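Local coordinates for protein cysteine desulfurase (Fervidobacterium islandicum, PDB 6A6E) that catalyses the PLP-dependent removal of sulfur from cysteine, probably as the SufS component that supplies sulfur for iron-sulfur cluster assembly, at residues 123-128 and 150-155; 51-56 and 289-294. All coordinates share one frame; numbering follows the deposited sequence.

Contact 1 of 2, residues 123-128 and 150-155; sequences EDTVLI and KVAYIT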
loop_
_atom_site.group_PDB
_atom_site.type_symbol
_atom_site.label_atom_id
_atom_site.label_comp_id
_atom_site.label_asym_id
_atom_site.label_seq_id
_atom_site.Cartn_x
_atom_site.Cartn_y
_atom_site.Cartn_z
ATOM N N GLU A 123 -29.093 11.911 3.134
ATOM C CA GLU A 123 -30.055 12.352 2.116
ATOM C C GLU A 123 -29.541 13.171 0.901
ATOM O O GLU A 123 -30.345 13.525 0.039
ATOM C CB GLU A 123 -31.206 13.108 2.810
ATOM C CG GLU A 123 -31.760 12.333 3.998
ATOM C CD GLU A 123 -33.228 12.549 4.167
ATOM O OE1 GLU A 123 -33.635 13.738 4.181
ATOM O OE2 GLU A 123 -33.956 11.532 4.268
ATOM N N ASP A 124 -28.236 13.470 0.807
ATOM C CA ASP A 124 -27.653 13.728 -0.509
ATOM C C ASP A 124 -27.690 12.431 -1.295
ATOM O O ASP A 124 -27.835 11.336 -0.734
ATOM C CB ASP A 124 -26.219 14.185 -0.420
ATOM C CG ASP A 124 -26.086 15.603 0.035
ATOM O OD1 ASP A 124 -27.062 16.350 -0.029
ATOM O OD2 ASP A 124 -24.996 15.978 0.472
ATOM N N THR A 125 -27.523 12.555 -2.590
ATOM C CA THR A 125 -27.484 11.360 -3.457
ATOM C C THR A 125 -26.150 11.302 -4.147
ATOM O O THR A 125 -25.636 12.343 -4.568
ATOM C CB THR A 125 -28.569 11.413 -4.561
ATOM O OG1 THR A 125 -29.830 11.373 -3.930
ATOM C CG2 THR A 125 -28.496 10.247 -5.543
ATOM N N VAL A 126 -25.607 10.079 -4.197
ATOM C CA VAL A 126 -24.468 9.734 -4.978
ATOM C C VAL A 126 -25.005 8.966 -6.150
ATOM O O VAL A 126 -25.650 7.955 -5.948
ATOM C CB VAL A 126 -23.476 8.754 -4.247
ATOM C CG1 VAL A 126 -22.283 8.498 -5.150
ATOM C CG2 VAL A 126 -22.997 9.370 -2.969
ATOM N N LEU A 127 -24.641 9.386 -7.344
ATOM C CA LEU A 127 -25.002 8.699 -8.569
ATOM C C LEU A 127 -23.794 7.932 -9.128
ATOM O O LEU A 127 -22.767 8.528 -9.471
ATOM C CB LEU A 127 -25.416 9.710 -9.625
ATOM C CG LEU A 127 -25.785 9.189 -11.018
ATOM C CD1 LEU A 127 -26.980 8.253 -10.897
ATOM C CD2 LEU A 127 -26.114 10.371 -11.938
ATOM N N ILE A 128 -23.962 6.625 -9.302
ATOM C CA ILE A 128 -22.963 5.786 -9.988
ATOM C C ILE A 128 -23.586 5.083 -11.184
ATOM O O ILE A 128 -24.701 5.375 -11.510
ATOM C CB ILE A 128 -22.322 4.791 -9.009
ATOM C CG1 ILE A 128 -23.328 3.837 -8.421
ATOM C CG2 ILE A 128 -21.644 5.547 -7.871
ATOM C CD1 ILE A 128 -22.705 2.886 -7.393
ATOM N N LYS A 150 -27.885 8.492 -0.164
ATOM C CA LYS A 150 -28.582 7.542 -0.995
ATOM C C LYS A 150 -27.721 7.292 -2.210
ATOM O O LYS A 150 -26.941 8.129 -2.599
ATOM C CB LYS A 150 -29.906 8.117 -1.485
ATOM C CG LYS A 150 -30.840 8.570 -0.386
ATOM C CD LYS A 150 -32.153 9.127 -0.973
ATOM C CE LYS A 150 -32.783 10.128 0.007
ATOM N NZ LYS A 150 -34.041 10.790 -0.465
ATOM N N VAL A 151 -27.879 6.132 -2.792
ATOM C CA VAL A 151 -27.161 5.792 -4.005
ATOM C C VAL A 151 -28.173 5.573 -5.139
ATOM O O VAL A 151 -29.163 4.842 -4.962
ATOM C CB VAL A 151 -26.378 4.499 -3.767
ATOM C CG1 VAL A 151 -25.649 4.096 -5.018
ATOM C CG2 VAL A 151 -25.386 4.696 -2.579
ATOM N N ALA A 152 -27.884 6.141 -6.299
ATOM C CA ALA A 152 -28.739 6.001 -7.509
ATOM C C ALA A 152 -27.860 5.596 -8.646
ATOM O O ALA A 152 -26.634 5.804 -8.587
ATOM C CB ALA A 152 -29.396 7.326 -7.818
ATOM N N TYR A 153 -28.443 4.975 -9.664
ATOM C CA TYR A 153 -27.662 4.431 -10.776
ATOM C C TYR A 153 -28.069 4.969 -12.131
ATOM O O TYR A 153 -29.238 5.129 -12.377
ATOM C CB TYR A 153 -27.854 2.925 -10.840
ATOM C CG TYR A 153 -27.254 2.203 -9.673
ATOM C CD1 TYR A 153 -27.938 2.092 -8.468
ATOM C CD2 TYR A 153 -26.013 1.609 -9.779
ATOM C CE1 TYR A 153 -27.396 1.415 -7.384
ATOM C CE2 TYR A 153 -25.473 0.931 -8.717
ATOM C CZ TYR A 153 -26.148 0.831 -7.524
ATOM O OH TYR A 153 -25.584 0.108 -6.467
ATOM N N ILE A 154 -27.108 5.225 -13.014
ATOM C CA ILE A 154 -27.352 5.368 -14.444
ATOM C C ILE A 154 -27.514 3.965 -15.007
ATOM O O ILE A 154 -26.622 3.115 -14.786
ATOM C CB ILE A 154 -26.164 6.035 -15.115
ATOM C CG1 ILE A 154 -25.928 7.436 -14.507
ATOM C CG2 ILE A 154 -26.348 6.069 -16.608
ATOM C CD1 ILE A 154 -24.584 7.993 -14.890
ATOM N N THR A 155 -28.626 3.681 -15.690
ATOM C CA THR A 155 -28.909 2.282 -16.077
ATOM C C THR A 155 -28.240 1.916 -17.382
ATOM O O THR A 155 -27.977 2.765 -18.226
ATOM C CB THR A 155 -30.415 2.024 -16.230
ATOM O OG1 THR A 155 -30.900 2.940 -17.168
ATOM C CG2 THR A 155 -31.131 2.321 -14.961
#
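The Tyr153 ring and the Ile128 side chain lie side by side and point the same way, with CG1 of Ile128 3.6 Å from CE2 of Tyr153, set obliquely to the ring. CD1 of Ile128 also reaches CE2 of Tyr153 and, in a different direction, lies 4.0 Å from CG1 of Val151. Ile128 holds CG1 between its backbone N and carbonyl carbon (chi1 62°), which puts that branch beside the tyrosine. The ring of Phe271 of the second subunit meets Tyr153 edge-to-face, and the backbone O of that Phe271 is hydrogen-bonded to Tyr153 OH.

On the other face of the sheet, CD1 of Leu127 lies 4.0 Å from CB of Ala152 and 3.8 Å from CG1 of Ile154, whose side chain crosses that of Leu127 at about a right angle. CG2 of Thr125 extends this row, 3.8 Å from Ala152 CB.

Five backbone hydrogen bonds fix the register, among them Val126 N to Lys150 O at 2.9 Å (175° at the hydrogen). Val126 and Ile128 each use both N and O on this neighbour, the parallel pattern. Helix 138-147, whose Trp140 touches Val126 and Ile128, links the two parallel strands into a beta-alpha-beta unit at the 150-154 border of the large-domain sheet, as in fold-type I PLP enzymes.

Contact 2 of 2, residues 51-56 and 289-294; sequences EKMTDF and HITGAV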
loop_
_atom_site.group_PDB
_atom_site.type_symbol
_atom_site.label_atom_id
_atom_site.label_comp_id
_atom_site.label_asym_id
_atom_site.label_seq_id
_atom_site.Cartn_x
_atom_site.Cartn_y
_atom_site.Cartn_z
ATOM N N GLU A 51 14.596 -3.454 -12.879
ATOM C CA GLU A 51 16.019 -3.283 -12.548
ATOM C C GLU A 51 16.275 -1.922 -11.927
ATOM O O GLU A 51 17.114 -1.768 -11.053
ATOM C CB GLU A 51 16.941 -3.466 -13.813
ATOM C CG GLU A 51 17.067 -4.928 -14.182
ATOM C CD GLU A 51 17.896 -5.227 -15.463
ATOM O OE1 GLU A 51 18.103 -4.322 -16.328
ATOM O OE2 GLU A 51 18.302 -6.422 -15.596
ATOM N N LYS A 52 15.597 -0.906 -12.414
ATOM C CA LYS A 52 15.773 0.373 -11.783
ATOM C C LYS A 52 15.231 0.443 -10.354
ATOM O O LYS A 52 15.801 1.135 -9.517
ATOM C CB LYS A 52 15.134 1.463 -12.617
ATOM C CG LYS A 52 15.931 1.776 -13.868
ATOM C CD LYS A 52 15.197 2.833 -14.654
ATOM C CE LYS A 52 15.822 3.006 -16.023
ATOM N NZ LYS A 52 15.044 4.078 -16.719
ATOM N N MET A 53 14.100 -0.193 -10.099
ATOM C CA MET A 53 13.603 -0.335 -8.715
ATOM C C MET A 53 14.521 -1.085 -7.805
ATOM O O MET A 53 14.709 -0.704 -6.620
ATOM C CB MET A 53 12.274 -1.063 -8.703
ATOM C CG MET A 53 11.166 -0.286 -9.406
ATOM S SD MET A 53 9.615 -1.251 -9.554
ATOM C CE MET A 53 9.377 -1.655 -7.860
ATOM N N THR A 54 15.119 -2.136 -8.344
ATOM C CA THR A 54 16.127 -2.911 -7.636
ATOM C C THR A 54 17.370 -2.061 -7.246
ATOM O O THR A 54 17.816 -2.084 -6.109
ATOM C CB THR A 54 16.630 -4.092 -8.502
ATOM O OG1 THR A 54 15.614 -5.072 -8.604
ATOM C CG2 THR A 54 17.858 -4.767 -7.835
ATOM N N ASP A 55 17.889 -1.285 -8.192
ATOM C CA ASP A 55 18.982 -0.357 -7.933
ATOM C C ASP A 55 18.598 0.684 -6.841
ATOM O O ASP A 55 19.387 1.007 -5.964
ATOM C CB ASP A 55 19.400 0.345 -9.236
ATOM C CG ASP A 55 20.355 1.533 -8.998
ATOM O OD1 ASP A 55 21.552 1.286 -8.828
ATOM O OD2 ASP A 55 19.897 2.718 -8.944
ATOM N N PHE A 56 17.359 1.173 -6.904
ATOM C CA PHE A 56 16.879 2.070 -5.911
ATOM C C PHE A 56 16.841 1.423 -4.498
ATOM O O PHE A 56 17.417 1.971 -3.569
ATOM C CB PHE A 56 15.511 2.638 -6.305
ATOM C CG PHE A 56 14.991 3.627 -5.306
ATOM C CD1 PHE A 56 15.453 4.942 -5.314
ATOM C CD2 PHE A 56 14.093 3.236 -4.322
ATOM C CE1 PHE A 56 14.993 5.874 -4.349
ATOM C CE2 PHE A 56 13.623 4.142 -3.381
ATOM C CZ PHE A 56 14.082 5.473 -3.414
ATOM N N HIS A 289 4.477 3.804 -0.112
ATOM C CA HIS A 289 5.201 2.814 -0.913
ATOM C C HIS A 289 6.254 3.523 -1.737
ATOM O O HIS A 289 6.107 3.723 -2.947
ATOM C CB HIS A 289 4.249 1.959 -1.757
ATOM C CG HIS A 289 4.906 0.841 -2.505
ATOM N ND1 HIS A 289 6.225 0.495 -2.315
ATOM C CD2 HIS A 289 4.396 -0.057 -3.392
ATOM C CE1 HIS A 289 6.485 -0.587 -3.039
ATOM N NE2 HIS A 289 5.411 -0.897 -3.739
ATOM N N ILE A 290 7.333 3.888 -1.046
ATOM C CA ILE A 290 8.335 4.779 -1.591
ATOM C C ILE A 290 8.882 4.197 -2.893
ATOM O O ILE A 290 8.938 4.878 -3.899
ATOM C CB ILE A 290 9.516 5.000 -0.618
ATOM C CG1 ILE A 290 9.038 5.681 0.694
ATOM C CG2 ILE A 290 10.600 5.844 -1.238
ATOM C CD1 ILE A 290 10.108 5.500 1.754
ATOM N N THR A 291 9.265 2.925 -2.881
ATOM C CA THR A 291 9.855 2.368 -4.042
ATOM C C THR A 291 8.815 2.099 -5.131
ATOM O O THR A 291 9.141 2.078 -6.346
ATOM C CB THR A 291 10.599 1.064 -3.669
ATOM O OG1 THR A 291 11.602 1.384 -2.680
ATOM C CG2 THR A 291 11.201 0.448 -4.933
ATOM N N GLY A 292 7.564 1.869 -4.737
ATOM C CA GLY A 292 6.457 1.667 -5.706
ATOM C C GLY A 292 6.175 2.949 -6.486
ATOM O O GLY A 292 5.970 2.925 -7.710
ATOM N N ALA A 293 6.192 4.058 -5.765
ATOM C CA ALA A 293 6.053 5.376 -6.386
ATOM C C ALA A 293 7.217 5.653 -7.405
ATOM O O ALA A 293 6.987 6.007 -8.534
ATOM C CB ALA A 293 6.021 6.422 -5.333
ATOM N N VAL A 294 8.446 5.460 -6.970
ATOM C CA VAL A 294 9.622 5.637 -7.812
ATOM C C VAL A 294 9.531 4.706 -9.029
ATOM O O VAL A 294 9.784 5.118 -10.148
ATOM C CB VAL A 294 10.930 5.378 -7.024
ATOM C CG1 VAL A 294 12.166 5.361 -7.932
ATOM C CG2 VAL A 294 11.140 6.455 -6.011
#
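Just after the N-cap residue His289, whose ND1 is hydrogen-bonded to OG1 of Thr241 of the second subunit, Ile290 opens the second helix against Phe56: its CG2 lies 4.1 Å from CE2 of the ring, the two side chains crossing at about a right angle and the methyl sitting obliquely to the ring.

Thr291 comes next and touches both residues of the 51-56 helix that carry the contact. Its OG1 lies in the plane of the Phe56 ring at the edge, 3.5 Å from CE2, and is buried with no polar partner in the model. Its CG2, anti to the backbone N, instead meets CE of Met53 at 4.0 Å, where the bend at chi3 (55°) brings that methyl in.

The axes of the segments 51-56 and 290-294 approach to 9.9 Å with their N-to-C directions 141° apart; they belong to helices 47-59 and 290-306, near the subunit interface of this fold-type I enzyme of the class-V aminotransferase family. Ala78 of helix 70-90 touches both Phe56 and Val294.

Val294, one turn after Ile290, lays CG2 over one face of that ring, offset toward the rim; this CH-pi contact measures 4.2 Å from CG2 to the centroid of the Phe56 ring, 17° off the normal. An alanine in place of Phe56 would probably leave a gap between the helices, with Ile290 CG2 and Val294 CG2 deprived of their ring contacts.

Contacts 1 and 2 stand on opposite sides of the chain's centre, their own centres 40 Å apart and their nearest atoms about 27 Å apart, so neither touches the other. In sequence, both segments of contact 1 fall between the two segments of contact 2. The first is a pair of strands in the seven-stranded sheet, the second a helix pair. Each reaches the second subunit, contact 1 through Tyr153 and contact 2 through His289 and Thr291. Measured from side chains to the nearest bound PLP, Ile290 of contact 2 is about 8 Å away and Ile128 of contact 1 about 12 Å; neither residue belongs to the cofactor pocket.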